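Local coordinates for cell cycle serine/threonine-protein kinase CDC5/MSD2 (Saccharomyces cerevisiae, PDB 6MF4), which phosphorylates proteins on serine and threonine to promote mitotic exit, and is represented here by its substrate-recognising polo-box domain, at residues E159-R162 against E163-R166; T239-S242 against P243-S247; T248-L252 against V253-K257. All coordinates share one frame; numbering follows the deposited sequence.

How the contacts relate
The three contacts illustrate how a polo-box domain starts helices and turns its chain back between strands. Contact 1, earliest in sequence, lies within the polo box 1 range, where strand 149-156 gives way to helix 165-178. Contacts 2 and 3 follow in order within polo box 2. Their centres are about 14 Å apart, against about 38 Å and 45 Å from the centre of contact 1. Contact 2 joins strands 237-241 and 247-251, neighbours in one antiparallel sheet; contact 3 carries the latter, an outermost strand, into helix 252-258. The chain runs unbroken through both, and T239 OG1 and T249 OG1, 2.6 Å apart and probably hydrogen-bonded, tie the two strands side by side, remote from contact 1.

Contact 1 (E159-R162 against E163-R166); sequences EKPR and ELSR
P161 and L164 form the close-packed part of this helix entry: CG of the proline ring lies 3.7 Å from CD1 of the leucine. L164 carries its CG beside its own backbone N and anti to its carbonyl carbon (chi1 -65°), which brings the isobutyl group against the ring. P161 O also accepts the backbone N-H of L164 at 2.9 Å, and R162 O takes that of S165 at 3.1 Å. These two bonds wind the chain through a short 3-10 segment, with L164 as N-cap, into the helix. The E163 side chain, bent at chi2 (-88°), folds back so that its OE1 rests 3.6 Å from P161 CB. Its carboxylate does not reach the guanidinium of R162, whose NE remains 4.8 Å from that OE1, so any attraction between the charges is probably weak.

The other side is looser and hydrated. K160 bends at chi3 to send NZ to S165 OG, a 3.1 Å hydrogen bond, while water 1 accepts from the same NZ and donates to S165 O. The ammonium group thus grips one residue twice, directly and through solvent. Water 2 makes a second bridge, from R162 O to the backbone N of R166. Were S165 replaced by an alanine, the direct bond to K160 NZ would be gone, and the lysine chain would probably be freer to turn, held to this residue through water 1.

Within the fold, the packed side faces the sheet: P161 and L164 both touch Y155 of strand 149-156, and L164 also meets F139 and Y141 of strand 138-145, seating the start of helix 165-178 against these two strands.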
# COMPACT_ATOMS: atom_id res chain seq x y z
N GLU A 159 -14.78 -18.31 -16.15
CA GLU A 159 -13.93 -19.43 -16.56
C GLU A 159 -12.96 -19.76 -15.43
O GLU A 159 -11.76 -19.88 -15.63
CB GLU A 159 -13.18 -19.11 -17.84
N LYS A 160 -13.52 -19.90 -14.23
CA LYS A 160 -12.73 -20.13 -13.02
C LYS A 160 -12.05 -21.49 -13.06
O LYS A 160 -12.71 -22.51 -13.29
CB LYS A 160 -13.64 -20.00 -11.79
CG LYS A 160 -13.31 -20.91 -10.62
CD LYS A 160 -14.46 -20.94 -9.63
CE LYS A 160 -15.29 -22.21 -9.81
NZ LYS A 160 -16.32 -22.39 -8.76
N PRO A 161 -10.73 -21.53 -12.84
CA PRO A 161 -10.08 -22.84 -12.75
C PRO A 161 -10.44 -23.55 -11.45
O PRO A 161 -10.49 -22.94 -10.38
CB PRO A 161 -8.59 -22.50 -12.80
CG PRO A 161 -8.49 -21.12 -12.32
CD PRO A 161 -9.75 -20.43 -12.75
N ARG A 162 -10.72 -24.84 -11.57
CA ARG A 162 -11.11 -25.68 -10.45
C ARG A 162 -10.17 -25.60 -9.25
O ARG A 162 -10.61 -25.67 -8.10
CB ARG A 162 -11.23 -27.14 -10.92
CG ARG A 162 -10.08 -27.62 -11.79
CD ARG A 162 -10.49 -28.75 -12.72
NE ARG A 162 -9.32 -29.48 -13.20
CZ ARG A 162 -9.37 -30.57 -13.96
NH1 ARG A 162 -8.24 -31.15 -14.34
NH2 ARG A 162 -10.53 -31.08 -14.34
N GLU A 163 -8.87 -25.45 -9.50
CA GLU A 163 -7.91 -25.43 -8.39
C GLU A 163 -7.94 -24.11 -7.63
O GLU A 163 -7.27 -23.97 -6.60
CB GLU A 163 -6.49 -25.73 -8.89
CG GLU A 163 -5.84 -24.66 -9.76
CD GLU A 163 -6.16 -24.82 -11.24
OE1 GLU A 163 -7.11 -25.56 -11.58
OE2 GLU A 163 -5.44 -24.21 -12.06
N LEU A 164 -8.72 -23.14 -8.11
CA LEU A 164 -8.91 -21.88 -7.40
C LEU A 164 -10.36 -21.71 -6.93
O LEU A 164 -10.75 -20.63 -6.47
CB LEU A 164 -8.52 -20.69 -8.28
CG LEU A 164 -7.04 -20.59 -8.67
CD1 LEU A 164 -6.79 -19.39 -9.58
CD2 LEU A 164 -6.14 -20.50 -7.43
N SER A 165 -11.15 -22.77 -7.03
CA SER A 165 -12.56 -22.68 -6.68
C SER A 165 -12.77 -22.26 -5.22
O SER A 165 -13.58 -21.38 -4.95
CB SER A 165 -13.27 -24.01 -6.94
OG SER A 165 -14.65 -23.90 -6.64
N ARG A 166 -12.04 -22.87 -4.29
CA ARG A 166 -12.27 -22.55 -2.88
C ARG A 166 -11.78 -21.13 -2.58
O ARG A 166 -12.36 -20.44 -1.74
CB ARG A 166 -11.60 -23.58 -1.95
CG ARG A 166 -10.10 -23.68 -2.03
CD ARG A 166 -9.55 -24.48 -0.85
NE ARG A 166 -10.10 -25.83 -0.75
CZ ARG A 166 -9.54 -26.92 -1.26
NH1 ARG A 166 -8.40 -26.84 -1.93
NH2 ARG A 166 -10.12 -28.11 -1.10
O HOH W 1 -15.81 -20.81 -6.37
O HOH W 2 -10.49 -25.40 -5.06

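Contact 2 (T239-S242 against P243-S247); sequences TYIS and PSHES
S242 gathers the polar bonds of this turn, using its backbone and its hydroxyl together. Its N-H points almost straight at E246 O (3.0 Å, 170° at the hydrogen), and its own carbonyl receives the backbone N-H of H245 at 2.7 Å, closing a type I turn from S242 to H245. The hydroxyl sits between the backbone N and the carbonyl carbon (chi1 76°), a setting that swings OG across the loop. There it accepts the N-H of E246 at 3.1 Å and shares a hydrogen bond with S244 OG at 3.0 Å. The serine is therefore tied to three of the residues beyond P243, which is likely to restrict the loop.

Outside this polar knot the contacts are lighter. Two CA-H...O contacts, from S247 CA to Y240 O and from I241 CA to E246 O, run between the strand ends. I241 CG2 rests 3.8 Å from H245 CA, T239 CG2 meets S247 OG, and Y240 OH comes within 3.6 Å of P243 CD while hydrogen-bonding to H227.

I241 and S247 form an antiparallel non-hydrogen-bonded pair with side chains on a common face. With H245 in the left-handed backbone region, the pattern is consistent with a beta hairpin built on a type I turn plus G1 beta bulge, here linking strands 237-241 and 247-251.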
# COMPACT_ATOMS: atom_id res chain seq x y z
N THR A 239 0.19 12.10 0.42
CA THR A 239 -1.24 12.24 0.20
C THR A 239 -1.92 12.17 1.55
O THR A 239 -1.78 11.19 2.28
CB THR A 239 -1.78 11.14 -0.74
OG1 THR A 239 -1.18 11.28 -2.03
CG2 THR A 239 -3.30 11.24 -0.88
N TYR A 240 -2.64 13.23 1.89
CA TYR A 240 -3.36 13.27 3.13
C TYR A 240 -4.81 12.89 2.88
O TYR A 240 -5.44 13.38 1.94
CB TYR A 240 -3.28 14.64 3.79
CG TYR A 240 -4.17 14.76 5.00
CD1 TYR A 240 -3.76 14.27 6.23
CD2 TYR A 240 -5.42 15.35 4.91
CE1 TYR A 240 -4.58 14.36 7.34
CE2 TYR A 240 -6.24 15.45 6.01
CZ TYR A 240 -5.82 14.96 7.22
OH TYR A 240 -6.64 15.06 8.31
N ILE A 241 -5.31 11.99 3.71
CA ILE A 241 -6.70 11.58 3.65
C ILE A 241 -7.34 11.93 4.99
O ILE A 241 -7.00 11.36 6.02
CB ILE A 241 -6.82 10.07 3.38
CG1 ILE A 241 -6.03 9.68 2.13
CG2 ILE A 241 -8.28 9.67 3.23
CD1 ILE A 241 -5.39 8.31 2.22
N SER A 242 -8.26 12.89 4.97
CA SER A 242 -8.88 13.36 6.19
C SER A 242 -9.86 12.32 6.74
O SER A 242 -10.23 11.38 6.03
CB SER A 242 -9.61 14.68 5.94
OG SER A 242 -10.83 14.46 5.26
N PRO A 243 -10.28 12.48 8.01
CA PRO A 243 -11.26 11.56 8.61
C PRO A 243 -12.60 11.53 7.87
O PRO A 243 -13.41 10.65 8.15
CB PRO A 243 -11.43 12.12 10.03
CG PRO A 243 -10.17 12.85 10.32
CD PRO A 243 -9.73 13.42 9.00
N SER A 244 -12.82 12.48 6.96
CA SER A 244 -14.01 12.48 6.10
C SER A 244 -13.65 12.04 4.68
O SER A 244 -14.47 12.13 3.77
CB SER A 244 -14.65 13.87 6.08
OG SER A 244 -13.75 14.85 5.59
N HIS A 245 -12.40 11.59 4.52
CA HIS A 245 -11.91 10.94 3.30
C HIS A 245 -11.69 11.92 2.16
O HIS A 245 -11.68 11.55 0.99
CB HIS A 245 -12.88 9.83 2.85
CG HIS A 245 -13.01 8.72 3.84
ND1 HIS A 245 -14.03 7.79 3.79
CD2 HIS A 245 -12.25 8.39 4.90
CE1 HIS A 245 -13.89 6.94 4.79
NE2 HIS A 245 -12.81 7.28 5.48
N GLU A 246 -11.48 13.18 2.53
CA GLU A 246 -11.05 14.19 1.57
C GLU A 246 -9.57 13.97 1.29
O GLU A 246 -8.75 14.03 2.21
CB GLU A 246 -11.30 15.60 2.10
CG GLU A 246 -12.77 15.94 2.30
CD GLU A 246 -13.25 17.05 1.38
OE1 GLU A 246 -12.60 18.12 1.35
OE2 GLU A 246 -14.26 16.85 0.67
N SER A 247 -9.25 13.72 0.02
CA SER A 247 -7.89 13.36 -0.38
C SER A 247 -7.19 14.52 -1.09
O SER A 247 -7.73 15.11 -2.02
CB SER A 247 -7.93 12.14 -1.29
OG SER A 247 -6.63 11.80 -1.73

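Contact 3 (T248-L252 against V253-K257); sequences TTYPL and VEVLK
Y250 and V255 meet across the junction of strand and helix, the tyrosine CB lying 3.6 Å from CG2 of the valine, with the two side chains at about a right angle. E254 reaches back toward the strand. Its CG is anti to the backbone N (chi1 177°) and the chain runs extended beyond it, laying the carboxylate beside the strand. OE1 comes to the edge of the Y250 ring, 3.9 Å from CD2, with carboxylate and ring planes 76° apart; OE2 sits 3.5 Å from P251 CD. Further on, L252 CG and L256 CD1 approach to 4.1 Å, one helical turn apart.

The backbone sets these positions. P251 is the N-cap, and its carbonyl takes two weak bonds, from E254 N at 3.1 Å and V255 N at 3.3 Å. The first firm helical bond follows, L256 N to L252 O at 2.9 Å. Strand and helix segments stand almost perpendicular, 86° between their directions. L252, V255 and L256 all pack on F269 of helix 269-283; L252 also touches I73 and A76 of helix 56-82, and L252 and V255 both reach V238 of the neighbouring strand.

Chemically the junction is divided. L252 and V255 lie between V238 of the sheet and F269 of helix 269-283, and L256 packs on that helix, whereas the modelled carboxylate of E254 meets carbon atoms of Y250 and P251. Placed in the first turn, its negative charge would probably be favoured by the helix dipole.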
# COMPACT_ATOMS: atom_id res chain seq x y z
N THR A 248 -5.97 14.82 -0.63
CA THR A 248 -5.16 15.88 -1.23
C THR A 248 -3.69 15.46 -1.24
O THR A 248 -3.19 14.94 -0.25
CB THR A 248 -5.32 17.20 -0.46
OG1 THR A 248 -5.30 16.93 0.95
CG2 THR A 248 -6.64 17.86 -0.81
N THR A 249 -3.02 15.70 -2.36
CA THR A 249 -1.64 15.28 -2.54
C THR A 249 -0.72 16.48 -2.71
O THR A 249 -1.03 17.40 -3.46
CB THR A 249 -1.50 14.34 -3.75
OG1 THR A 249 -2.29 13.16 -3.52
CG2 THR A 249 -0.05 13.93 -4.00
N TYR A 250 0.41 16.44 -2.01
CA TYR A 250 1.41 17.51 -2.05
C TYR A 250 2.81 16.95 -2.21
O TYR A 250 3.07 15.81 -1.81
CB TYR A 250 1.37 18.34 -0.76
CG TYR A 250 0.01 18.90 -0.40
CD1 TYR A 250 -0.88 18.15 0.36
CD2 TYR A 250 -0.37 20.17 -0.79
CE1 TYR A 250 -2.11 18.66 0.71
CE2 TYR A 250 -1.60 20.69 -0.45
CZ TYR A 250 -2.47 19.93 0.31
OH TYR A 250 -3.70 20.44 0.65
N PRO A 251 3.73 17.75 -2.79
CA PRO A 251 5.14 17.41 -2.61
C PRO A 251 5.48 17.43 -1.12
O PRO A 251 5.06 18.36 -0.43
CB PRO A 251 5.88 18.52 -3.37
CG PRO A 251 4.88 19.04 -4.35
CD PRO A 251 3.54 18.91 -3.67
N LEU A 252 6.19 16.43 -0.64
CA LEU A 252 6.49 16.34 0.78
C LEU A 252 7.27 17.56 1.26
O LEU A 252 7.01 18.08 2.34
CB LEU A 252 7.28 15.06 1.08
CG LEU A 252 7.75 14.86 2.52
CD1 LEU A 252 6.58 14.91 3.50
CD2 LEU A 252 8.49 13.53 2.65
N VAL A 253 8.21 18.02 0.45
CA VAL A 253 9.05 19.15 0.84
C VAL A 253 8.20 20.41 1.04
O VAL A 253 8.50 21.24 1.89
CB VAL A 253 10.17 19.41 -0.20
CG1 VAL A 253 9.59 19.81 -1.55
CG2 VAL A 253 11.15 20.46 0.32
N GLU A 254 7.12 20.52 0.27
CA GLU A 254 6.20 21.64 0.41
C GLU A 254 5.46 21.60 1.75
O GLU A 254 5.23 22.63 2.38
CB GLU A 254 5.20 21.65 -0.75
CG GLU A 254 4.14 22.75 -0.66
CD GLU A 254 3.16 22.71 -1.82
OE1 GLU A 254 1.99 23.12 -1.63
OE2 GLU A 254 3.55 22.29 -2.93
N VAL A 255 5.08 20.40 2.18
CA VAL A 255 4.40 20.23 3.46
C VAL A 255 5.36 20.51 4.60
O VAL A 255 4.98 21.09 5.62
CB VAL A 255 3.81 18.80 3.61
CG1 VAL A 255 3.30 18.56 5.03
CG2 VAL A 255 2.70 18.58 2.61
N LEU A 256 6.62 20.11 4.44
CA LEU A 256 7.62 20.35 5.47
C LEU A 256 7.85 21.84 5.64
O LEU A 256 7.91 22.34 6.77
CB LEU A 256 8.93 19.63 5.11
CG LEU A 256 8.86 18.11 5.20
CD1 LEU A 256 10.09 17.47 4.58
CD2 LEU A 256 8.70 17.65 6.64
N LYS A 257 7.96 22.56 4.53
CA LYS A 257 8.15 24.01 4.57
C LYS A 257 6.94 24.70 5.18
O LYS A 257 7.08 25.71 5.87
CB LYS A 257 8.41 24.56 3.16
CG LYS A 257 9.76 24.15 2.58
CD LYS A 257 9.97 24.73 1.19